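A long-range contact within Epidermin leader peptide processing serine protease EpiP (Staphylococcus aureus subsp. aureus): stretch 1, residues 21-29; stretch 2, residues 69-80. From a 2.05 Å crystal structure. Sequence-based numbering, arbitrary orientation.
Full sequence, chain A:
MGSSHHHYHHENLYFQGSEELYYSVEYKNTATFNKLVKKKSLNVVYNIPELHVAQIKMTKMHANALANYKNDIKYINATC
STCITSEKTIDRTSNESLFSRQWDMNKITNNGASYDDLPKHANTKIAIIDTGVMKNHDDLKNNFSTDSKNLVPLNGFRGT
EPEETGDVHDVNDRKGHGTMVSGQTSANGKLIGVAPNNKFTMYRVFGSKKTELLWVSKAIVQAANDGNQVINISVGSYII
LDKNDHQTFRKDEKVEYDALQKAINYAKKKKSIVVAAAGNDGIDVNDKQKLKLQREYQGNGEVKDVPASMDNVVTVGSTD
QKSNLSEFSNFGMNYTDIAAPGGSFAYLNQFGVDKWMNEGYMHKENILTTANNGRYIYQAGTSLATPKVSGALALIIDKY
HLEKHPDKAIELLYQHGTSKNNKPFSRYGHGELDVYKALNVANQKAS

Stretch 1, residues 21-29: LYYSVEYKN
Stretch 2 69-80: YKNDIKYINATC

Two neighbouring strands of a β-sheet, far apart in sequence, pair here in antiparallel fashion, with a classic bulge near one end of the ladder and side-chain contacts laid over a backbone framework. Residues 21-27 and 73-78 form the strands; their N-to-C directions differ by 164° and their axes approach to 4.6 Å. Backbone torsions are extended through most of both strands, for instance -129/131 at V25 and -144/134 at I76, and the two stretches together bury 795 Å².

The register illustrates how antiparallel pairs alternate. Y23 opposite A78 and V25 opposite I76 are non-hydrogen-bonded pairs, with CA atoms 4.4 and 4.5 Å apart, whereas S24 with N77 and E26 with Y75 are hydrogen-bonded pairs at CA separations of 5.4 and 5.0 Å. In the S24 pair, S24 N donates to N77 O at 2.8 Å and N77 N returns a bond to S24 O at 3.0 Å. Between these rungs, CA-H...O contacts add to the ladder: V25 CA lies 3.4 Å from Y75 O, and I76 CA 3.3 Å from S24 O. Beyond the strand end, T79 N continues the pattern with a 3.0 Å bond to Y22 O.

The bulge falls where E26 and Y27 face three residues, I73 to Y75. E26 N donates to Y75 O at 2.8 Å, but E26 O accepts twice, from Y75 N at 3.1 Å and from K74 N at 2.8 Å. The extra residue, K74, turns its backbone to -90/-54, which brings two successive amides to one carbonyl. Pairing then resumes one residue out of step: Y27 lies opposite I73, CA atoms 4.4 Å apart, and K28 N donates to D72 O at 2.9 Å. That carbonyl also accepts from a water, 2.9 Å from D72 O, which in turn accepts from N29 N at 3.0 Å.

Because the bulge absorbs the additional residue, V25, Y27, I73 and I76 all project from the same face. V25 (chi1 t) places CG2 3.9 Å from I76 CG1 and CG1 4.0 Å from I73 CD1; I76 is m,t and I73 m,m. Y27 takes chi1 p, and its side-chain end leads away from the partner strand. Y23 (m) sets its ring obliquely against the other strand, CD1 4.0 Å from I76 CG2 and CE1 4.1 Å from A78 CB.

The face bearing S24, E26, Y75 and N77 is more polar. E26, with chi1 and chi2 both t, brings OE1 to the edge of the Y75 ring, 3.6 Å from Y75 CD2. S24 and T79, both m, join their hydroxyls by a hydrogen bond, OG to OG1, at 2.9 Å. N77 (p) instead donates within its own stretch, from ND2 to A78 O at 3.0 Å. Past the bulge, K28, m followed by three t angles, stretches alongside the turn so that NZ donates to K70 O at 3.0 Å.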

ATOM      1  N   LEU A  21      -1.889  -4.608  28.909  1.00 48.11           N
ATOM      2  CA  LEU A  21      -2.190  -3.970  27.623  1.00 45.62           C
ATOM      3  C   LEU A  21      -1.026  -4.026  26.646  1.00 41.69           C
ATOM      4  O   LEU A  21       0.119  -4.281  27.024  1.00 39.77           O
ATOM      5  CB  LEU A  21      -2.560  -2.505  27.839  1.00 45.82           C
ATOM      6  CG  LEU A  21      -3.659  -2.198  28.862  1.00 50.39           C
ATOM      7  CD1 LEU A  21      -3.758  -0.683  29.043  1.00 52.31           C
ATOM      8  CD2 LEU A  21      -5.015  -2.814  28.462  1.00 51.63           C
ATOM      9  N   TYR A  22      -1.342  -3.752  25.388  1.00 39.39           N
ATOM     10  CA  TYR A  22      -0.364  -3.746  24.314  1.00 36.87           C
ATOM     11  C   TYR A  22       0.298  -2.379  24.195  1.00 35.34           C
ATOM     12  O   TYR A  22      -0.377  -1.373  23.958  1.00 34.37           O
ATOM     13  CB  TYR A  22      -1.029  -4.129  22.982  1.00 37.72           C
ATOM     14  CG  TYR A  22      -1.335  -5.617  22.851  1.00 39.98           C
ATOM     15  CD1 TYR A  22      -2.516  -6.172  23.362  1.00 42.73           C
ATOM     16  CD2 TYR A  22      -0.436  -6.466  22.212  1.00 39.71           C
ATOM     17  CE1 TYR A  22      -2.782  -7.560  23.232  1.00 43.48           C
ATOM     18  CE2 TYR A  22      -0.685  -7.838  22.088  1.00 41.13           C
ATOM     19  CZ  TYR A  22      -1.846  -8.376  22.594  1.00 41.61           C
ATOM     20  OH  TYR A  22      -2.055  -9.724  22.440  1.00 41.00           O
ATOM     21  N   TYR A  23       1.616  -2.345  24.378  1.00 33.79           N
ATOM     22  CA  TYR A  23       2.379  -1.107  24.226  1.00 33.00           C
ATOM     23  C   TYR A  23       3.352  -1.186  23.064  1.00 32.52           C
ATOM     24  O   TYR A  23       3.994  -2.225  22.819  1.00 31.24           O
ATOM     25  CB  TYR A  23       3.140  -0.752  25.503  1.00 32.59           C
ATOM     26  CG  TYR A  23       2.240  -0.291  26.618  1.00 34.52           C
ATOM     27  CD1 TYR A  23       1.863   1.054  26.724  1.00 35.13           C
ATOM     28  CD2 TYR A  23       1.740  -1.190  27.554  1.00 37.19           C
ATOM     29  CE1 TYR A  23       1.017   1.487  27.737  1.00 37.55           C
ATOM     30  CE2 TYR A  23       0.884  -0.764  28.575  1.00 40.25           C
ATOM     31  CZ  TYR A  23       0.534   0.575  28.664  1.00 39.31           C
ATOM     32  OH  TYR A  23      -0.302   1.000  29.673  1.00 42.48           O
ATOM     33  N   SER A  24       3.426  -0.076  22.339  1.00 31.72           N
ATOM     34  CA  SER A  24       4.376   0.088  21.251  1.00 30.86           C
ATOM     35  C   SER A  24       5.587   0.778  21.852  1.00 30.16           C
ATOM     36  O   SER A  24       5.454   1.808  22.524  1.00 29.54           O
ATOM     37  CB  SER A  24       3.771   0.907  20.120  1.00 31.29           C
ATOM     38  OG  SER A  24       2.715   0.182  19.499  1.00 33.97           O
ATOM     39  N   VAL A  25       6.769   0.207  21.623  1.00 29.47           N
ATOM     40  CA  VAL A  25       7.987   0.728  22.222  1.00 29.93           C
ATOM     41  C   VAL A  25       9.097   0.956  21.217  1.00 30.69           C
ATOM     42  O   VAL A  25       9.406   0.070  20.411  1.00 31.48           O
ATOM     43  CB  VAL A  25       8.511  -0.244  23.326  1.00 30.50           C
ATOM     44  CG1 VAL A  25       9.764   0.294  23.965  1.00 30.80           C
ATOM     45  CG2 VAL A  25       7.435  -0.461  24.400  1.00 31.62           C
ATOM     46  N   GLU A  26       9.692   2.150  21.270  1.00 30.03           N
ATOM     47  CA  GLU A  26      10.830   2.472  20.440  1.00 30.55           C
ATOM     48  C   GLU A  26      12.051   2.450  21.338  1.00 31.46           C
ATOM     49  O   GLU A  26      12.126   3.180  22.331  1.00 32.12           O
ATOM     50  CB  GLU A  26      10.655   3.824  19.733  1.00 30.77           C
ATOM     51  CG  GLU A  26      11.807   4.159  18.787  1.00 35.54           C
ATOM     52  CD  GLU A  26      11.472   5.269  17.785  1.00 42.46           C
ATOM     53  OE1 GLU A  26      10.334   5.813  17.811  1.00 44.52           O
ATOM     54  OE2 GLU A  26      12.354   5.578  16.952  1.00 49.36           O
ATOM     55  N   TYR A  27      12.994   1.581  21.013  1.00 32.28           N
ATOM     56  CA  TYR A  27      14.192   1.418  21.826  1.00 32.46           C
ATOM     57  C   TYR A  27      15.438   1.946  21.115  1.00 35.31           C
ATOM     58  O   TYR A  27      15.380   2.358  19.962  1.00 35.81           O
ATOM     59  CB  TYR A  27      14.346  -0.034  22.294  1.00 31.20           C
ATOM     60  CG  TYR A  27      14.303  -1.122  21.230  1.00 29.69           C
ATOM     61  CD1 TYR A  27      15.464  -1.595  20.642  1.00 27.70           C
ATOM     62  CD2 TYR A  27      13.106  -1.727  20.882  1.00 26.42           C
ATOM     63  CE1 TYR A  27      15.433  -2.614  19.703  1.00 32.39           C
ATOM     64  CE2 TYR A  27      13.057  -2.734  19.941  1.00 29.01           C
ATOM     65  CZ  TYR A  27      14.227  -3.181  19.355  1.00 28.85           C
ATOM     66  OH  TYR A  27      14.188  -4.194  18.420  1.00 30.10           O
ATOM     67  N   LYS A  28      16.565   1.961  21.812  1.00 37.30           N
ATOM     68  CA  LYS A  28      17.768   2.575  21.250  1.00 39.96           C
ATOM     69  C   LYS A  28      18.813   1.628  20.684  1.00 40.40           C
ATOM     70  O   LYS A  28      19.507   1.984  19.747  1.00 41.28           O
ATOM     71  CB  LYS A  28      18.407   3.489  22.304  1.00 40.65           C
ATOM     72  CG  LYS A  28      17.482   4.636  22.710  1.00 43.01           C
ATOM     73  CD  LYS A  28      18.135   5.644  23.655  1.00 47.25           C
ATOM     74  CE  LYS A  28      17.131   6.736  24.043  1.00 48.39           C
ATOM     75  NZ  LYS A  28      17.721   7.817  24.890  1.00 52.42           N
ATOM     76  N   ASN A  29      18.907   0.425  21.230  1.00 41.11           N
ATOM     77  CA  ASN A  29      19.961  -0.503  20.837  1.00 42.82           C
ATOM     78  C   ASN A  29      19.549  -1.962  21.028  1.00 42.40           C
ATOM     79  O   ASN A  29      19.103  -2.358  22.104  1.00 41.30           O
ATOM     80  CB  ASN A  29      21.190  -0.180  21.698  1.00 45.12           C
ATOM     81  CG  ASN A  29      22.382  -1.078  21.410  1.00 47.96           C
ATOM     82  OD1 ASN A  29      22.909  -1.725  22.316  1.00 52.58           O
ATOM     83  ND2 ASN A  29      22.810  -1.123  20.155  1.00 52.67           N
ATOM     84  N   TYR A  69      13.798   3.905  31.829  1.00 36.21           N
ATOM     85  CA  TYR A  69      15.107   3.383  31.395  1.00 37.92           C
ATOM     86  C   TYR A  69      15.589   4.219  30.221  1.00 38.34           C
ATOM     87  O   TYR A  69      15.514   3.817  29.067  1.00 37.15           O
ATOM     88  CB  TYR A  69      15.039   1.893  31.085  1.00 38.38           C
ATOM     89  CG  TYR A  69      14.969   1.078  32.339  1.00 41.42           C
ATOM     90  CD1 TYR A  69      16.130   0.547  32.904  1.00 44.30           C
ATOM     91  CD2 TYR A  69      13.762   0.894  33.012  1.00 45.33           C
ATOM     92  CE1 TYR A  69      16.088  -0.181  34.081  1.00 46.04           C
ATOM     93  CE2 TYR A  69      13.711   0.173  34.202  1.00 46.90           C
ATOM     94  CZ  TYR A  69      14.884  -0.362  34.726  1.00 48.73           C
ATOM     95  OH  TYR A  69      14.853  -1.082  35.898  1.00 56.81           O
ATOM     96  N   LYS A  70      16.101   5.394  30.562  1.00 39.97           N
ATOM     97  CA  LYS A  70      16.507   6.410  29.590  1.00 40.98           C
ATOM     98  C   LYS A  70      17.633   6.009  28.651  1.00 40.85           C
ATOM     99  O   LYS A  70      17.729   6.545  27.554  1.00 39.83           O
ATOM    100  CB  LYS A  70      16.897   7.698  30.331  1.00 42.79           C
ATOM    101  CG  LYS A  70      15.806   8.238  31.267  1.00 46.15           C
ATOM    102  CD  LYS A  70      14.482   8.481  30.528  1.00 49.65           C
ATOM    103  CE  LYS A  70      13.385   8.968  31.476  1.00 53.22           C
ATOM    104  NZ  LYS A  70      12.040   9.042  30.812  1.00 51.69           N
ATOM    105  N   ASN A  71      18.488   5.086  29.078  1.00 41.38           N
ATOM    106  CA  ASN A  71      19.594   4.631  28.239  1.00 42.05           C
ATOM    107  C   ASN A  71      19.112   3.667  27.151  1.00 41.76           C
ATOM    108  O   ASN A  71      19.797   3.467  26.149  1.00 41.14           O
ATOM    109  CB  ASN A  71      20.650   3.904  29.086  1.00 43.95           C
ATOM    110  CG  ASN A  71      21.182   4.750  30.249  1.00 45.54           C
ATOM    111  OD1 ASN A  71      21.089   5.983  30.244  1.00 46.55           O
ATOM    112  ND2 ASN A  71      21.754   4.078  31.249  1.00 46.18           N
ATOM    113  N   ASP A  72      17.929   3.077  27.349  1.00 40.67           N
ATOM    114  CA  ASP A  72      17.438   2.036  26.445  1.00 40.00           C
ATOM    115  C   ASP A  72      16.149   2.315  25.721  1.00 38.07           C
ATOM    116  O   ASP A  72      15.945   1.797  24.625  1.00 37.90           O
ATOM    117  CB  ASP A  72      17.193   0.753  27.241  1.00 40.40           C
ATOM    118  CG  ASP A  72      18.420   0.267  27.979  1.00 43.34           C
ATOM    119  OD1 ASP A  72      19.548   0.673  27.629  1.00 49.28           O
ATOM    120  OD2 ASP A  72      18.248  -0.539  28.926  1.00 48.69           O
ATOM    121  N   ILE A  73      15.268   3.091  26.337  1.00 36.14           N
ATOM    122  CA  ILE A  73      13.944   3.324  25.784  1.00 34.75           C
ATOM    123  C   ILE A  73      13.799   4.768  25.326  1.00 34.39           C
ATOM    124  O   ILE A  73      14.029   5.701  26.103  1.00 33.60           O
ATOM    125  CB  ILE A  73      12.867   3.007  26.837  1.00 33.79           C
ATOM    126  CG1 ILE A  73      13.053   1.584  27.403  1.00 36.25           C
ATOM    127  CG2 ILE A  73      11.479   3.170  26.267  1.00 34.23           C
ATOM    128  CD1 ILE A  73      12.877   0.431  26.407  1.00 28.33           C
ATOM    129  N   LYS A  74      13.427   4.938  24.060  1.00 32.27           N
ATOM    130  CA  LYS A  74      13.258   6.252  23.475  1.00 34.17           C
ATOM    131  C   LYS A  74      11.805   6.710  23.685  1.00 32.68           C
ATOM    132  O   LYS A  74      11.581   7.776  24.250  1.00 32.70           O
ATOM    133  CB  LYS A  74      13.679   6.231  21.997  1.00 35.00           C
ATOM    134  CG  LYS A  74      13.713   7.596  21.275  1.00 41.15           C
ATOM    135  CD  LYS A  74      14.377   7.451  19.886  1.00 44.62           C
ATOM    136  CE  LYS A  74      14.190   8.673  18.984  1.00 47.83           C
ATOM    137  NZ  LYS A  74      14.681   9.951  19.567  1.00 52.22           N
ATOM    138  N   TYR A  75      10.833   5.893  23.260  1.00 31.70           N
ATOM    139  CA  TYR A  75       9.410   6.210  23.427  1.00 30.54           C
ATOM    140  C   TYR A  75       8.561   4.985  23.691  1.00 29.49           C
ATOM    141  O   TYR A  75       8.895   3.874  23.278  1.00 28.80           O
ATOM    142  CB  TYR A  75       8.816   6.859  22.170  1.00 31.92           C
ATOM    143  CG  TYR A  75       9.454   8.126  21.732  1.00 32.82           C
ATOM    144  CD1 TYR A  75       9.325   9.281  22.492  1.00 36.83           C
ATOM    145  CD2 TYR A  75      10.158   8.196  20.533  1.00 36.19           C
ATOM    146  CE1 TYR A  75       9.911  10.461  22.098  1.00 41.18           C
ATOM    147  CE2 TYR A  75      10.747   9.375  20.125  1.00 40.54           C
ATOM    148  CZ  TYR A  75      10.616  10.508  20.919  1.00 42.22           C
ATOM    149  OH  TYR A  75      11.176  11.688  20.539  1.00 47.23           O
ATOM    150  N   ILE A  76       7.430   5.214  24.349  1.00 29.42           N
ATOM    151  CA  ILE A  76       6.449   4.192  24.610  1.00 29.66           C
ATOM    152  C   ILE A  76       5.077   4.835  24.526  1.00 30.11           C
ATOM    153  O   ILE A  76       4.879   5.943  25.033  1.00 30.08           O
ATOM    154  CB  ILE A  76       6.581   3.542  26.035  1.00 30.77           C
ATOM    155  CG1 ILE A  76       7.951   2.919  26.256  1.00 33.91           C
ATOM    156  CG2 ILE A  76       5.527   2.446  26.226  1.00 33.46           C
ATOM    157  CD1 ILE A  76       8.128   2.296  27.662  1.00 35.24           C
ATOM    158  N   ASN A  77       4.151   4.174  23.832  1.00 30.16           N
ATOM    159  CA  ASN A  77       2.745   4.582  23.819  1.00 32.07           C
ATOM    160  C   ASN A  77       1.879   3.345  23.681  1.00 33.96           C
ATOM    161  O   ASN A  77       2.331   2.305  23.183  1.00 33.07           O
ATOM    162  CB  ASN A  77       2.406   5.641  22.753  1.00 32.45           C
ATOM    163  CG  ASN A  77       2.709   5.192  21.326  1.00 34.36           C
ATOM    164  OD1 ASN A  77       3.686   5.645  20.741  1.00 34.53           O
ATOM    165  ND2 ASN A  77       1.876   4.320  20.763  1.00 31.92           N
ATOM    166  N   ALA A  78       0.646   3.444  24.165  1.00 36.78           N
ATOM    167  CA  ALA A  78      -0.296   2.354  24.050  1.00 38.03           C
ATOM    168  C   ALA A  78      -0.553   2.198  22.578  1.00 39.03           C
ATOM    169  O   ALA A  78      -0.680   3.193  21.881  1.00 38.99           O
ATOM    170  CB  ALA A  78      -1.587   2.698  24.779  1.00 39.46           C
ATOM    171  N   THR A  79      -0.598   0.962  22.093  1.00 40.45           N
ATOM    172  CA  THR A  79      -0.897   0.710  20.690  1.00 42.52           C
ATOM    173  C   THR A  79      -2.378   1.019  20.495  1.00 48.07           C
ATOM    174  O   THR A  79      -3.201   0.600  21.306  1.00 48.85           O
ATOM    175  CB  THR A  79      -0.677  -0.763  20.341  1.00 42.62           C
ATOM    176  OG1 THR A  79       0.580  -1.209  20.875  1.00 36.24           O
ATOM    177  CG2 THR A  79      -0.736  -0.983  18.834  1.00 40.52           C
ATOM    178  N   CYS A  80      -2.735   1.752  19.445  1.00 53.13           N
ATOM    179  CA  CYS A  80      -4.161   2.071  19.209  1.00 59.42           C
ATOM    180  C   CYS A  80      -4.677   1.654  17.828  1.00 62.25           C
ATOM    181  O   CYS A  80      -3.895   1.239  16.972  1.00 61.44           O
ATOM    182  CB  CYS A  80      -4.423   3.553  19.462  1.00 60.55           C
ATOM    183  SG  CYS A  80      -4.311   4.004  21.225  1.00 65.95           S
TER
HETATM  184  O   HOH W   1      17.773  -0.342  23.854  1.00 27.34           O